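Local structure of endonuclease PI-MtuI (Mycobacterium tuberculosis, 2IMZ) at residues T6-P11 / H157-E162; H17-V22 / F149-E154; I29-A34 / R43-W48; T53-G58 / T143-T148; R60-A65 / Y134-E139. The protein probably excises itself from the RecA precursor by protein splicing, joining the flanking polypeptides through a new peptide bond. The protein carries 1 engineered substitution. One frame throughout, in Å; residues are numbered along the deposited sequence.

The five contacts range from the buried centre of one splicing domain to its rim. Contact 1 lies nearest the middle and contact 2 is about 8 Å away, centre to centre; both reach the zinc ion. Contact 2 is apolar, a short helix set on strand 134-153, whereas contact 1 pairs a buried carboxylate with an exposed arginine beside a small apolar cluster round I8. Contact 3, partly buried, is a hairpin whose strand 40-52 pairs with the same strand 134-153. Contacts 4 and 5 both join strand 54-61 to strand 134-153, farther from the centre; there salt bridges and arginine side chains share the work with backbone bonds and a few apolar contacts.

Contact 1: residues T6-P11 / H157-E162; sequences TRIFDP and HTLVAE. With ZN (zinc ion), chain C.
R7 and E162 meet through their charged ends, with the guanidinium and carboxylate planes 38° apart. The grip is side-on: R7 NE donates to the syn lone pair of E162 OE2 at 2.8 Å, and R7 NH2 lies 2.6 Å from E162 OE1. A bend at chi2 (-61°) swings CD of E162 toward the arginine. OE2 is held twice, because R7 N also donates to it at 2.8 Å, from the anti side. The backbone answers with a nearly straight bond from E162 N to R7 O. In this Hint (Hedgehog/intein) fold the contact sets strand 7-9 beside strand 159-161. Deeper in, I8 CD1 presses on A161 CB at a tight 3.5 Å and reaches L159 CD1 at 3.9 Å, while T6 CG2 covers the same A161 methyl. One water bridges the backbones, donating to F9 O (2.7 Å) and to V160 O (2.8 Å). Ahead of the strand, H157 ND1 binds zinc with E152 of its own chain and H167 of the second subunit.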
# COMPACT_ATOMS: atom_id res chain seq x y z
N THR A 6 7.58 14.26 -7.58
CA THR A 6 6.63 14.33 -6.47
C THR A 6 7.34 14.84 -5.22
O THR A 6 8.34 14.26 -4.79
CB THR A 6 6.03 12.96 -6.14
OG1 THR A 6 5.29 12.47 -7.28
CG2 THR A 6 5.11 13.06 -4.94
N ARG A 7 6.82 15.92 -4.64
CA ARG A 7 7.43 16.51 -3.45
C ARG A 7 6.88 15.94 -2.15
O ARG A 7 5.68 15.97 -1.89
CB ARG A 7 7.25 18.04 -3.50
CG ARG A 7 8.07 18.67 -4.62
CD ARG A 7 7.59 20.05 -5.03
NE ARG A 7 6.25 20.01 -5.61
CZ ARG A 7 5.73 20.99 -6.34
NH1 ARG A 7 6.43 22.09 -6.59
NH2 ARG A 7 4.49 20.88 -6.83
N ILE A 8 7.79 15.41 -1.34
CA ILE A 8 7.45 14.79 -0.06
C ILE A 8 7.98 15.64 1.10
O ILE A 8 9.18 15.88 1.19
CB ILE A 8 8.07 13.39 0.07
CG1 ILE A 8 7.70 12.53 -1.15
CG2 ILE A 8 7.59 12.72 1.36
CD1 ILE A 8 6.23 12.32 -1.33
N PHE A 9 7.08 16.08 1.96
CA PHE A 9 7.42 16.91 3.11
C PHE A 9 7.86 16.09 4.33
O PHE A 9 7.16 15.17 4.74
CB PHE A 9 6.20 17.77 3.47
CG PHE A 9 6.36 18.58 4.74
CD1 PHE A 9 7.44 19.44 4.91
CD2 PHE A 9 5.39 18.52 5.73
CE1 PHE A 9 7.54 20.24 6.05
CE2 PHE A 9 5.48 19.31 6.88
CZ PHE A 9 6.56 20.18 7.03
N ASP A 10 9.02 16.43 4.88
CA ASP A 10 9.54 15.76 6.08
C ASP A 10 9.21 16.75 7.21
O ASP A 10 9.86 17.78 7.34
CB ASP A 10 11.05 15.56 5.99
CG ASP A 10 11.62 14.89 7.23
OD1 ASP A 10 11.11 15.15 8.33
OD2 ASP A 10 12.59 14.10 7.10
N PRO A 11 8.19 16.43 8.02
CA PRO A 11 7.76 17.29 9.13
C PRO A 11 8.76 17.49 10.26
O PRO A 11 8.64 18.43 11.04
CB PRO A 11 6.49 16.60 9.61
CG PRO A 11 6.80 15.16 9.40
CD PRO A 11 7.41 15.18 8.01
N HIS A 157 1.60 3.26 7.06
CA HIS A 157 1.38 3.00 5.64
C HIS A 157 0.75 4.11 4.81
O HIS A 157 0.06 3.84 3.83
CB HIS A 157 0.55 1.72 5.49
CG HIS A 157 1.29 0.48 5.88
ND1 HIS A 157 2.19 -0.14 5.05
CD2 HIS A 157 1.30 -0.23 7.04
CE1 HIS A 157 2.73 -1.17 5.67
NE2 HIS A 157 2.21 -1.25 6.88
N THR A 158 0.97 5.35 5.21
CA THR A 158 0.45 6.50 4.48
C THR A 158 1.50 7.61 4.52
O THR A 158 2.44 7.55 5.31
CB THR A 158 -0.87 7.04 5.09
OG1 THR A 158 -0.63 7.51 6.42
CG2 THR A 158 -1.94 5.95 5.13
N LEU A 159 1.35 8.60 3.65
CA LEU A 159 2.29 9.72 3.63
C LEU A 159 1.71 10.87 2.83
O LEU A 159 0.80 10.69 2.02
CB LEU A 159 3.63 9.32 2.99
CG LEU A 159 3.63 9.13 1.47
CD1 LEU A 159 5.03 9.35 0.91
CD2 LEU A 159 3.11 7.74 1.15
N VAL A 160 2.24 12.06 3.07
CA VAL A 160 1.79 13.24 2.36
C VAL A 160 2.74 13.46 1.18
O VAL A 160 3.95 13.52 1.35
CB VAL A 160 1.79 14.48 3.28
CG1 VAL A 160 1.61 15.75 2.46
CG2 VAL A 160 0.66 14.35 4.30
N ALA A 161 2.15 13.54 -0.01
CA ALA A 161 2.89 13.77 -1.25
C ALA A 161 2.16 14.93 -1.92
O ALA A 161 0.94 14.88 -2.09
CB ALA A 161 2.84 12.52 -2.13
N GLU A 162 2.91 15.97 -2.30
CA GLU A 162 2.33 17.16 -2.91
C GLU A 162 1.23 17.71 -2.00
O GLU A 162 0.23 18.26 -2.46
CB GLU A 162 1.75 16.85 -4.30
CG GLU A 162 2.80 16.59 -5.37
CD GLU A 162 3.71 17.78 -5.60
OE1 GLU A 162 3.20 18.92 -5.62
OE2 GLU A 162 4.93 17.58 -5.79
ZN ZN C . 2.71 0.10 3.17
O HOH W 1 5.01 13.74 3.94

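Contact 2: residues H17-V22 / F149-E154; sequences HRIEDV and FDLEVE. With ZN (zinc ion), chain C.
E20 lays its CB over one face of the F149 ring, a CH-pi contact with CB 3.9 Å from the ring centroid and 29° off the normal. E20 CA sits over the centre of that same face, so the backbone of the helix as well as the side chain covers the aromatic. I19 approaches the ring obliquely, its CG2 3.8 Å from F149 CD1. The other branch of I19 has CG1 anti to the backbone N (chi1 -166°) with CD1 extended beyond it (chi2 162°), and CD1 comes within 4.0 Å of L151 CG as the two side chains slide past each other in opposite directions. V22 crosses L151 at about a right angle, CG1 to CD2 at 3.8 Å. No hydrogen bond links the segments.

Outside this apolar shell, G5 N donates to E20 OE2, and E20 OE1 lies above the R18 guanidinium, toward its rim, by charge attraction alone. R18 NE donates instead to D21 OD2 at 2.9 Å, completing a salt-bridge network at the start of the helix. On the strand, E152 OE1 binds zinc at 2.2 Å, while E152 OE2 and D150 OD2 form salt bridges with K74 of the second subunit. Helix 19-24 thus lies against strand 134-153, with V23 also touching F149 and L151, and L151 reaching on to W48 of strand 40-52.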
# COMPACT_ATOMS: atom_id res chain seq x y z
N HIS A 17 11.38 16.96 -0.17
CA HIS A 17 12.20 16.13 -1.04
C HIS A 17 11.50 15.66 -2.30
O HIS A 17 10.28 15.48 -2.32
CB HIS A 17 12.65 14.86 -0.32
CG HIS A 17 13.44 15.09 0.93
ND1 HIS A 17 12.86 15.41 2.13
CD2 HIS A 17 14.77 15.02 1.16
CE1 HIS A 17 13.80 15.51 3.06
NE2 HIS A 17 14.97 15.28 2.49
N ARG A 18 12.28 15.44 -3.36
CA ARG A 18 11.74 14.91 -4.60
C ARG A 18 11.82 13.40 -4.37
O ARG A 18 12.86 12.88 -3.97
CB ARG A 18 12.57 15.32 -5.80
CG ARG A 18 12.54 16.81 -6.10
CD ARG A 18 13.23 17.12 -7.41
NE ARG A 18 14.56 16.52 -7.46
CZ ARG A 18 15.33 16.48 -8.54
NH1 ARG A 18 14.90 17.01 -9.69
NH2 ARG A 18 16.52 15.90 -8.49
N ILE A 19 10.72 12.70 -4.62
CA ILE A 19 10.69 11.26 -4.38
C ILE A 19 11.82 10.46 -5.04
O ILE A 19 12.33 9.52 -4.44
CB ILE A 19 9.32 10.66 -4.78
CG1 ILE A 19 9.19 9.25 -4.20
CG2 ILE A 19 9.15 10.66 -6.30
CD1 ILE A 19 7.75 8.73 -4.15
N GLU A 20 12.23 10.84 -6.25
CA GLU A 20 13.30 10.09 -6.91
C GLU A 20 14.62 10.19 -6.15
O GLU A 20 15.42 9.25 -6.15
CB GLU A 20 13.49 10.55 -8.36
CG GLU A 20 13.99 11.98 -8.55
CD GLU A 20 12.87 13.00 -8.65
OE1 GLU A 20 13.13 14.11 -9.16
OE2 GLU A 20 11.74 12.70 -8.21
N ASP A 21 14.86 11.33 -5.51
CA ASP A 21 16.08 11.51 -4.74
C ASP A 21 16.03 10.66 -3.48
O ASP A 21 17.04 10.11 -3.03
CB ASP A 21 16.29 12.98 -4.36
CG ASP A 21 16.44 13.88 -5.57
OD1 ASP A 21 16.89 13.39 -6.63
OD2 ASP A 21 16.12 15.08 -5.46
N VAL A 22 14.83 10.56 -2.90
CA VAL A 22 14.65 9.77 -1.70
C VAL A 22 14.91 8.30 -2.02
O VAL A 22 15.56 7.60 -1.25
CB VAL A 22 13.22 9.93 -1.14
CG1 VAL A 22 13.02 9.05 0.08
CG2 VAL A 22 12.98 11.39 -0.78
N PHE A 149 7.81 6.00 -8.61
CA PHE A 149 8.42 5.48 -7.40
C PHE A 149 7.39 5.23 -6.30
O PHE A 149 6.23 5.64 -6.41
CB PHE A 149 9.46 6.48 -6.87
CG PHE A 149 10.43 6.93 -7.91
CD1 PHE A 149 10.09 7.92 -8.83
CD2 PHE A 149 11.69 6.33 -8.01
CE1 PHE A 149 10.97 8.30 -9.84
CE2 PHE A 149 12.57 6.71 -9.01
CZ PHE A 149 12.22 7.70 -9.93
N ASP A 150 7.84 4.58 -5.24
CA ASP A 150 6.98 4.27 -4.11
C ASP A 150 7.84 4.23 -2.84
O ASP A 150 9.05 4.02 -2.91
CB ASP A 150 6.31 2.91 -4.34
CG ASP A 150 5.02 2.75 -3.57
OD1 ASP A 150 4.18 3.68 -3.60
OD2 ASP A 150 4.84 1.68 -2.94
N LEU A 151 7.20 4.46 -1.69
CA LEU A 151 7.91 4.45 -0.41
C LEU A 151 7.09 3.70 0.63
O LEU A 151 5.87 3.72 0.59
CB LEU A 151 8.12 5.88 0.09
CG LEU A 151 8.93 6.86 -0.77
CD1 LEU A 151 8.80 8.28 -0.20
CD2 LEU A 151 10.39 6.42 -0.80
N GLU A 152 7.78 3.04 1.56
CA GLU A 152 7.09 2.35 2.65
C GLU A 152 7.35 3.17 3.90
O GLU A 152 8.50 3.49 4.22
CB GLU A 152 7.61 0.93 2.87
CG GLU A 152 6.92 -0.12 2.01
CD GLU A 152 5.41 -0.11 2.15
OE1 GLU A 152 4.87 -0.27 3.28
OE2 GLU A 152 4.74 0.07 1.12
N VAL A 153 6.27 3.51 4.58
CA VAL A 153 6.31 4.31 5.80
C VAL A 153 5.97 3.41 6.98
O VAL A 153 4.91 2.78 7.02
CB VAL A 153 5.28 5.47 5.73
CG1 VAL A 153 5.29 6.27 7.03
CG2 VAL A 153 5.62 6.38 4.55
N GLU A 154 6.88 3.35 7.94
CA GLU A 154 6.68 2.52 9.11
C GLU A 154 5.33 2.69 9.80
O GLU A 154 4.83 3.81 9.97
CB GLU A 154 7.79 2.78 10.13
CG GLU A 154 7.59 2.09 11.46
CD GLU A 154 8.59 2.53 12.50
OE1 GLU A 154 9.78 2.18 12.36
OE2 GLU A 154 8.20 3.25 13.44
ZN ZN C . 2.71 0.10 3.17

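Contact 3: residues I29-A34 / R43-W48; sequences IHVVAA and RPVVSW
V31 and R43 form a hydrogen-bonded pair in the beta hairpin made by strands 30-34 and 40-52. Three backbone bonds hold it: V31 N to R43 O at 2.9 Å, R43 N back to V31 O at a longer 3.2 Å, and V45 N to I29 O, the donor standing nearly in line with the carbonyl (178°). Between them H30 and P44 make a non-hydrogen-bonded pair, where a CA-H...O contact runs from H30 CA to R43 O at 3.3 Å. Farther along, V46 and S47 both face E152 in a classic beta bulge.

The apolar contacts centre on V45 CG2. I29 lies beside V45 and points the same way, CG1 to CG2 at 3.6 Å, whereas V31 crosses it at about a right angle, with CG1 3.8 Å from CG2. A33 CB packs on R43 CB, and the charged end of R43 goes on to a salt bridge with E155.

The aromatic contact lies on the face of the sheet that carries H30 and P44. There P44 CB stands over the imidazole in a CH-pi contact, 4.3 Å from the ring centroid and offset toward the rim.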
# COMPACT_ATOMS: atom_id res chain seq x y z
N ILE A 29 14.06 9.49 5.42
CA ILE A 29 13.40 10.72 5.82
C ILE A 29 12.13 10.38 6.60
O ILE A 29 11.70 9.23 6.62
CB ILE A 29 12.96 11.56 4.59
CG1 ILE A 29 11.88 10.81 3.80
CG2 ILE A 29 14.16 11.88 3.71
CD1 ILE A 29 11.18 11.67 2.76
N HIS A 30 11.57 11.39 7.26
CA HIS A 30 10.31 11.21 7.96
C HIS A 30 9.26 11.84 7.06
O HIS A 30 9.58 12.70 6.23
CB HIS A 30 10.30 11.94 9.31
CG HIS A 30 10.98 11.18 10.40
ND1 HIS A 30 12.34 11.22 10.61
CD2 HIS A 30 10.49 10.33 11.34
CE1 HIS A 30 12.66 10.43 11.61
NE2 HIS A 30 11.55 9.88 12.08
N VAL A 31 8.02 11.39 7.20
CA VAL A 31 6.93 11.93 6.39
C VAL A 31 5.76 12.22 7.32
O VAL A 31 5.77 11.82 8.48
CB VAL A 31 6.43 10.93 5.33
CG1 VAL A 31 7.56 10.52 4.42
CG2 VAL A 31 5.81 9.71 6.01
N VAL A 32 4.77 12.92 6.80
CA VAL A 32 3.56 13.18 7.56
C VAL A 32 2.68 11.98 7.22
O VAL A 32 2.34 11.77 6.06
CB VAL A 32 2.83 14.46 7.08
CG1 VAL A 32 1.50 14.59 7.83
CG2 VAL A 32 3.70 15.68 7.33
N ALA A 33 2.36 11.18 8.23
CA ALA A 33 1.54 10.00 8.02
C ALA A 33 0.23 10.11 8.79
O ALA A 33 0.20 10.61 9.91
CB ALA A 33 2.30 8.75 8.47
N ALA A 34 -0.85 9.64 8.18
CA ALA A 34 -2.17 9.68 8.80
C ALA A 34 -2.50 8.35 9.46
O ALA A 34 -2.30 7.29 8.87
CB ALA A 34 -3.23 10.02 7.76
N ARG A 43 6.50 9.70 10.72
CA ARG A 43 6.92 8.31 10.62
C ARG A 43 8.04 8.20 9.59
O ARG A 43 8.03 8.89 8.57
CB ARG A 43 5.73 7.42 10.23
CG ARG A 43 4.72 7.19 11.37
CD ARG A 43 5.34 6.35 12.49
NE ARG A 43 4.40 6.03 13.56
CZ ARG A 43 4.09 6.85 14.57
NH1 ARG A 43 4.65 8.06 14.65
NH2 ARG A 43 3.24 6.46 15.50
N PRO A 44 9.02 7.33 9.85
CA PRO A 44 10.16 7.14 8.95
C PRO A 44 9.92 6.22 7.76
O PRO A 44 9.14 5.27 7.83
CB PRO A 44 11.23 6.58 9.88
CG PRO A 44 10.43 5.71 10.79
CD PRO A 44 9.22 6.58 11.11
N VAL A 45 10.59 6.53 6.65
CA VAL A 45 10.51 5.72 5.45
C VAL A 45 11.44 4.54 5.73
O VAL A 45 12.57 4.74 6.18
CB VAL A 45 11.01 6.50 4.22
CG1 VAL A 45 11.09 5.58 3.00
CG2 VAL A 45 10.07 7.67 3.94
N VAL A 46 10.96 3.33 5.47
CA VAL A 46 11.75 2.13 5.72
C VAL A 46 12.06 1.29 4.48
O VAL A 46 12.90 0.39 4.53
CB VAL A 46 11.06 1.24 6.78
CG1 VAL A 46 11.05 1.96 8.12
CG2 VAL A 46 9.64 0.91 6.36
N SER A 47 11.39 1.58 3.38
CA SER A 47 11.61 0.87 2.12
C SER A 47 11.51 1.85 0.96
O SER A 47 10.76 2.82 1.03
CB SER A 47 10.58 -0.24 1.93
OG SER A 47 10.65 -1.21 2.96
N TRP A 48 12.27 1.58 -0.10
CA TRP A 48 12.31 2.44 -1.28
C TRP A 48 12.12 1.62 -2.55
O TRP A 48 12.76 0.58 -2.73
CB TRP A 48 13.68 3.14 -1.34
CG TRP A 48 14.01 3.90 -0.10
CD1 TRP A 48 13.77 5.22 0.15
CD2 TRP A 48 14.57 3.36 1.10
NE1 TRP A 48 14.15 5.54 1.43
CE2 TRP A 48 14.65 4.42 2.04
CE3 TRP A 48 15.02 2.09 1.48
CZ2 TRP A 48 15.15 4.24 3.33
CZ3 TRP A 48 15.53 1.91 2.77
CH2 TRP A 48 15.59 2.99 3.68

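Contact 4: residues T53-G58 / T143-T148; sequences TRDVIG and TRRART
R54 with A146, and V56 with R144, are the hydrogen-bonded pairs of an antiparallel ribbon, alternating with the non-hydrogen-bonded pairs T53 with R147 and D55 with R145. Each hydrogen-bonded pair exchanges two bonds, for example V56 N to R144 O at 2.9 Å and A146 N to R54 O at 3.1 Å.

On the face bearing D55 and R145, R145 NH1 donates to D55 OD1 at 2.9 Å, almost straight at 173°. The donor stands above the carboxylate, 63° out of its plane, while the oxygen keeps close to the guanidinium plane. Bends at chi2 and chi3 carry R145 across the partner strand, its guanidinium lying over the T53 and R54 carbonyl carbons. Water 2 donates to D55 OD1 at 2.6 Å and also bonds T143 OG1. The ribbon belongs to the curled sheet of the Hint fold; the chain turns a corner at T53, and strands 40-52 and 54-61 both pair with strand 134-153.

The other face is apolar at V56. Its CG1 meets T148 CG2 at 3.6 Å, the two side chains sliding past each other, and its CG2 touches A146 CB at 3.9 Å. V56 CG2 lies 3.8 Å from R144 CG, and the R144 guanidinium makes a cation-pi contact with W68. R54 crosses T148; R54 NE bonds Q51 O and R54 NH1 forms a salt bridge with D72 of the second subunit.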
# COMPACT_ATOMS: atom_id res chain seq x y z
N THR A 53 9.07 3.27 -15.60
CA THR A 53 8.20 4.19 -16.31
C THR A 53 6.79 3.64 -16.45
O THR A 53 6.59 2.51 -16.90
CB THR A 53 8.76 4.51 -17.70
OG1 THR A 53 10.05 5.12 -17.57
CG2 THR A 53 7.83 5.48 -18.43
N ARG A 54 5.81 4.46 -16.08
CA ARG A 54 4.41 4.08 -16.15
C ARG A 54 3.56 5.28 -16.56
O ARG A 54 4.05 6.40 -16.61
CB ARG A 54 3.92 3.57 -14.79
CG ARG A 54 4.79 2.48 -14.19
CD ARG A 54 4.17 1.91 -12.93
NE ARG A 54 5.04 0.90 -12.32
CZ ARG A 54 4.61 -0.08 -11.54
NH1 ARG A 54 3.32 -0.21 -11.28
NH2 ARG A 54 5.47 -0.95 -11.02
N ASP A 55 2.29 5.03 -16.85
CA ASP A 55 1.38 6.10 -17.22
C ASP A 55 0.90 6.76 -15.93
O ASP A 55 0.48 6.07 -15.00
CB ASP A 55 0.16 5.57 -17.98
CG ASP A 55 0.53 4.90 -19.28
OD1 ASP A 55 1.33 5.48 -20.04
OD2 ASP A 55 0.01 3.79 -19.55
N VAL A 56 0.96 8.08 -15.88
CA VAL A 56 0.50 8.81 -14.71
C VAL A 56 -0.43 9.93 -15.11
O VAL A 56 -0.29 10.51 -16.19
CB VAL A 56 1.68 9.44 -13.93
CG1 VAL A 56 2.54 8.36 -13.32
CG2 VAL A 56 2.50 10.33 -14.86
N ILE A 57 -1.40 10.23 -14.25
CA ILE A 57 -2.33 11.32 -14.51
C ILE A 57 -2.03 12.40 -13.48
O ILE A 57 -1.32 12.14 -12.50
CB ILE A 57 -3.81 10.85 -14.43
CG1 ILE A 57 -4.10 10.14 -13.11
CG2 ILE A 57 -4.11 9.93 -15.61
CD1 ILE A 57 -4.37 11.08 -11.95
N GLY A 58 -2.56 13.60 -13.70
CA GLY A 58 -2.29 14.69 -12.78
C GLY A 58 -3.50 15.32 -12.12
O GLY A 58 -4.55 15.48 -12.73
N THR A 143 -3.07 11.92 -19.12
CA THR A 143 -2.04 10.92 -18.85
C THR A 143 -0.75 11.20 -19.63
O THR A 143 -0.78 11.71 -20.75
CB THR A 143 -2.54 9.52 -19.23
OG1 THR A 143 -1.51 8.56 -18.98
CG2 THR A 143 -2.92 9.46 -20.70
N ARG A 144 0.38 10.85 -19.02
CA ARG A 144 1.69 11.02 -19.64
C ARG A 144 2.62 9.95 -19.08
O ARG A 144 2.34 9.34 -18.05
CB ARG A 144 2.25 12.42 -19.36
CG ARG A 144 2.60 12.68 -17.90
CD ARG A 144 3.07 14.12 -17.71
NE ARG A 144 3.46 14.39 -16.33
CZ ARG A 144 4.62 14.06 -15.79
NH1 ARG A 144 5.54 13.44 -16.52
NH2 ARG A 144 4.87 14.32 -14.51
N ARG A 145 3.74 9.73 -19.77
CA ARG A 145 4.72 8.74 -19.34
C ARG A 145 5.73 9.39 -18.41
O ARG A 145 6.24 10.47 -18.69
CB ARG A 145 5.44 8.16 -20.56
CG ARG A 145 4.51 7.53 -21.58
CD ARG A 145 3.96 6.22 -21.07
NE ARG A 145 5.01 5.23 -20.89
CZ ARG A 145 4.82 4.01 -20.38
NH1 ARG A 145 3.61 3.64 -20.00
NH2 ARG A 145 5.84 3.17 -20.27
N ALA A 146 6.03 8.72 -17.30
CA ALA A 146 6.99 9.25 -16.35
C ALA A 146 7.57 8.14 -15.48
O ALA A 146 6.93 7.12 -15.25
CB ALA A 146 6.32 10.29 -15.45
N ARG A 147 8.80 8.34 -15.02
CA ARG A 147 9.42 7.36 -14.13
C ARG A 147 8.61 7.47 -12.85
O ARG A 147 8.22 8.58 -12.46
CB ARG A 147 10.87 7.72 -13.83
CG ARG A 147 11.78 7.72 -15.05
CD ARG A 147 13.22 7.58 -14.60
NE ARG A 147 13.60 8.63 -13.66
CZ ARG A 147 14.67 8.57 -12.87
NH1 ARG A 147 15.47 7.51 -12.91
NH2 ARG A 147 14.95 9.57 -12.05
N THR A 148 8.34 6.35 -12.20
CA THR A 148 7.55 6.36 -10.98
C THR A 148 8.26 5.69 -9.82
O THR A 148 9.20 4.90 -10.01
CB THR A 148 6.18 5.70 -11.22
OG1 THR A 148 6.36 4.33 -11.59
CG2 THR A 148 5.43 6.42 -12.32
O HOH W 2 0.58 7.93 -20.71

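Contact 5: residues R60-A65 / Y134-E139; sequences RIAGGA and YSVIRE
R60 faces two residues at once, R138 and E139, in a classic beta bulge that shifts the register by one. Its carbonyl O accepts R138 N at 2.7 Å and, more weakly, E139 N at 3.3 Å, while R60 N donates to E139 O. R60 NE and NH2 both donate to E139 OE1 in a salt bridge, at 3.0 and 3.3 Å. That oxygen lies in the guanidinium plane and is met on its anti side, the guanidinium and carboxylate standing 80° apart. R138 CB covers one face of the R60 guanidinium. R138 CG lies 3.3 Å from A62 N, and the bend at chi2 (-103°) keeps CD near A62 CA.

Past the bulge, A62 N donates to V136 O at 2.9 Å and A62 CB meets V136 CG2. On the face opposite R60 and E139, I61 CD1 packs on I137 CG1 at 4.1 Å. From I61 to G64 the chain makes a type II beta turn, with phi positive at both glycines. Strand 134-153 is thus lined on one side by the end of strand 54-61 and bonded on the other to strand 92-94, S135 with V93, while A65 beyond the turn touches E162.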
# COMPACT_ATOMS: atom_id res chain seq x y z
N ARG A 60 -4.31 18.74 -10.00
CA ARG A 60 -3.87 20.01 -9.44
C ARG A 60 -4.82 20.29 -8.29
O ARG A 60 -6.04 20.37 -8.48
CB ARG A 60 -3.93 21.15 -10.46
CG ARG A 60 -3.31 22.45 -9.94
CD ARG A 60 -2.99 23.42 -11.06
NE ARG A 60 -4.18 23.82 -11.80
CZ ARG A 60 -5.08 24.70 -11.38
NH1 ARG A 60 -4.92 25.30 -10.21
NH2 ARG A 60 -6.14 24.98 -12.13
N ILE A 61 -4.26 20.44 -7.10
CA ILE A 61 -5.03 20.66 -5.89
C ILE A 61 -5.17 22.15 -5.60
O ILE A 61 -4.33 22.95 -6.02
CB ILE A 61 -4.31 19.98 -4.70
CG1 ILE A 61 -3.91 18.55 -5.09
CG2 ILE A 61 -5.20 19.99 -3.46
CD1 ILE A 61 -5.06 17.67 -5.56
N ALA A 62 -6.24 22.53 -4.90
CA ALA A 62 -6.44 23.93 -4.54
C ALA A 62 -5.16 24.33 -3.80
O ALA A 62 -4.68 23.59 -2.94
CB ALA A 62 -7.65 24.09 -3.62
N GLY A 63 -4.59 25.48 -4.15
CA GLY A 63 -3.35 25.90 -3.52
C GLY A 63 -2.23 25.82 -4.54
O GLY A 63 -1.21 26.50 -4.42
N GLY A 64 -2.40 24.96 -5.55
CA GLY A 64 -1.40 24.88 -6.59
C GLY A 64 -0.55 23.64 -6.76
O GLY A 64 0.08 23.49 -7.81
N ALA A 65 -0.50 22.77 -5.76
CA ALA A 65 0.32 21.56 -5.89
C ALA A 65 -0.29 20.64 -6.93
O ALA A 65 -1.50 20.64 -7.13
CB ALA A 65 0.42 20.85 -4.54
N TYR A 134 -9.40 19.15 4.32
CA TYR A 134 -9.72 18.70 2.98
C TYR A 134 -9.64 19.85 1.99
O TYR A 134 -10.00 20.98 2.30
CB TYR A 134 -11.11 18.06 2.97
CG TYR A 134 -11.15 16.74 3.71
CD1 TYR A 134 -10.71 15.56 3.10
CD2 TYR A 134 -11.57 16.68 5.04
CE1 TYR A 134 -10.69 14.36 3.79
CE2 TYR A 134 -11.55 15.48 5.74
CZ TYR A 134 -11.11 14.32 5.11
OH TYR A 134 -11.08 13.13 5.81
N SER A 135 -9.15 19.54 0.79
CA SER A 135 -9.03 20.53 -0.27
C SER A 135 -9.56 19.94 -1.56
O SER A 135 -9.45 18.74 -1.79
CB SER A 135 -7.57 20.95 -0.44
OG SER A 135 -7.12 21.66 0.69
N VAL A 136 -10.13 20.79 -2.41
CA VAL A 136 -10.69 20.34 -3.67
C VAL A 136 -9.68 20.24 -4.80
O VAL A 136 -8.65 20.93 -4.80
CB VAL A 136 -11.84 21.25 -4.13
CG1 VAL A 136 -12.95 21.25 -3.10
CG2 VAL A 136 -11.33 22.67 -4.36
N ILE A 137 -9.98 19.37 -5.75
CA ILE A 137 -9.16 19.18 -6.94
C ILE A 137 -9.59 20.29 -7.91
O ILE A 137 -10.78 20.41 -8.23
CB ILE A 137 -9.42 17.81 -7.58
CG1 ILE A 137 -8.88 16.70 -6.66
CG2 ILE A 137 -8.75 17.73 -8.95
CD1 ILE A 137 -9.28 15.30 -7.08
N ARG A 138 -8.63 21.09 -8.36
CA ARG A 138 -8.94 22.20 -9.26
C ARG A 138 -8.89 21.78 -10.73
O ARG A 138 -9.56 22.37 -11.57
CB ARG A 138 -7.94 23.34 -9.05
CG ARG A 138 -7.74 23.76 -7.59
CD ARG A 138 -8.47 25.05 -7.20
NE ARG A 138 -9.91 24.91 -7.22
CZ ARG A 138 -10.75 25.64 -6.49
NH1 ARG A 138 -10.30 26.57 -5.66
NH2 ARG A 138 -12.06 25.43 -6.59
N GLU A 139 -8.10 20.75 -11.03
CA GLU A 139 -7.96 20.32 -12.41
C GLU A 139 -7.39 18.91 -12.56
O GLU A 139 -6.53 18.49 -11.78
CB GLU A 139 -7.05 21.32 -13.14
CG GLU A 139 -6.70 20.97 -14.58
CD GLU A 139 -5.71 21.95 -15.19
OE1 GLU A 139 -5.25 22.87 -14.48
OE2 GLU A 139 -5.37 21.78 -16.38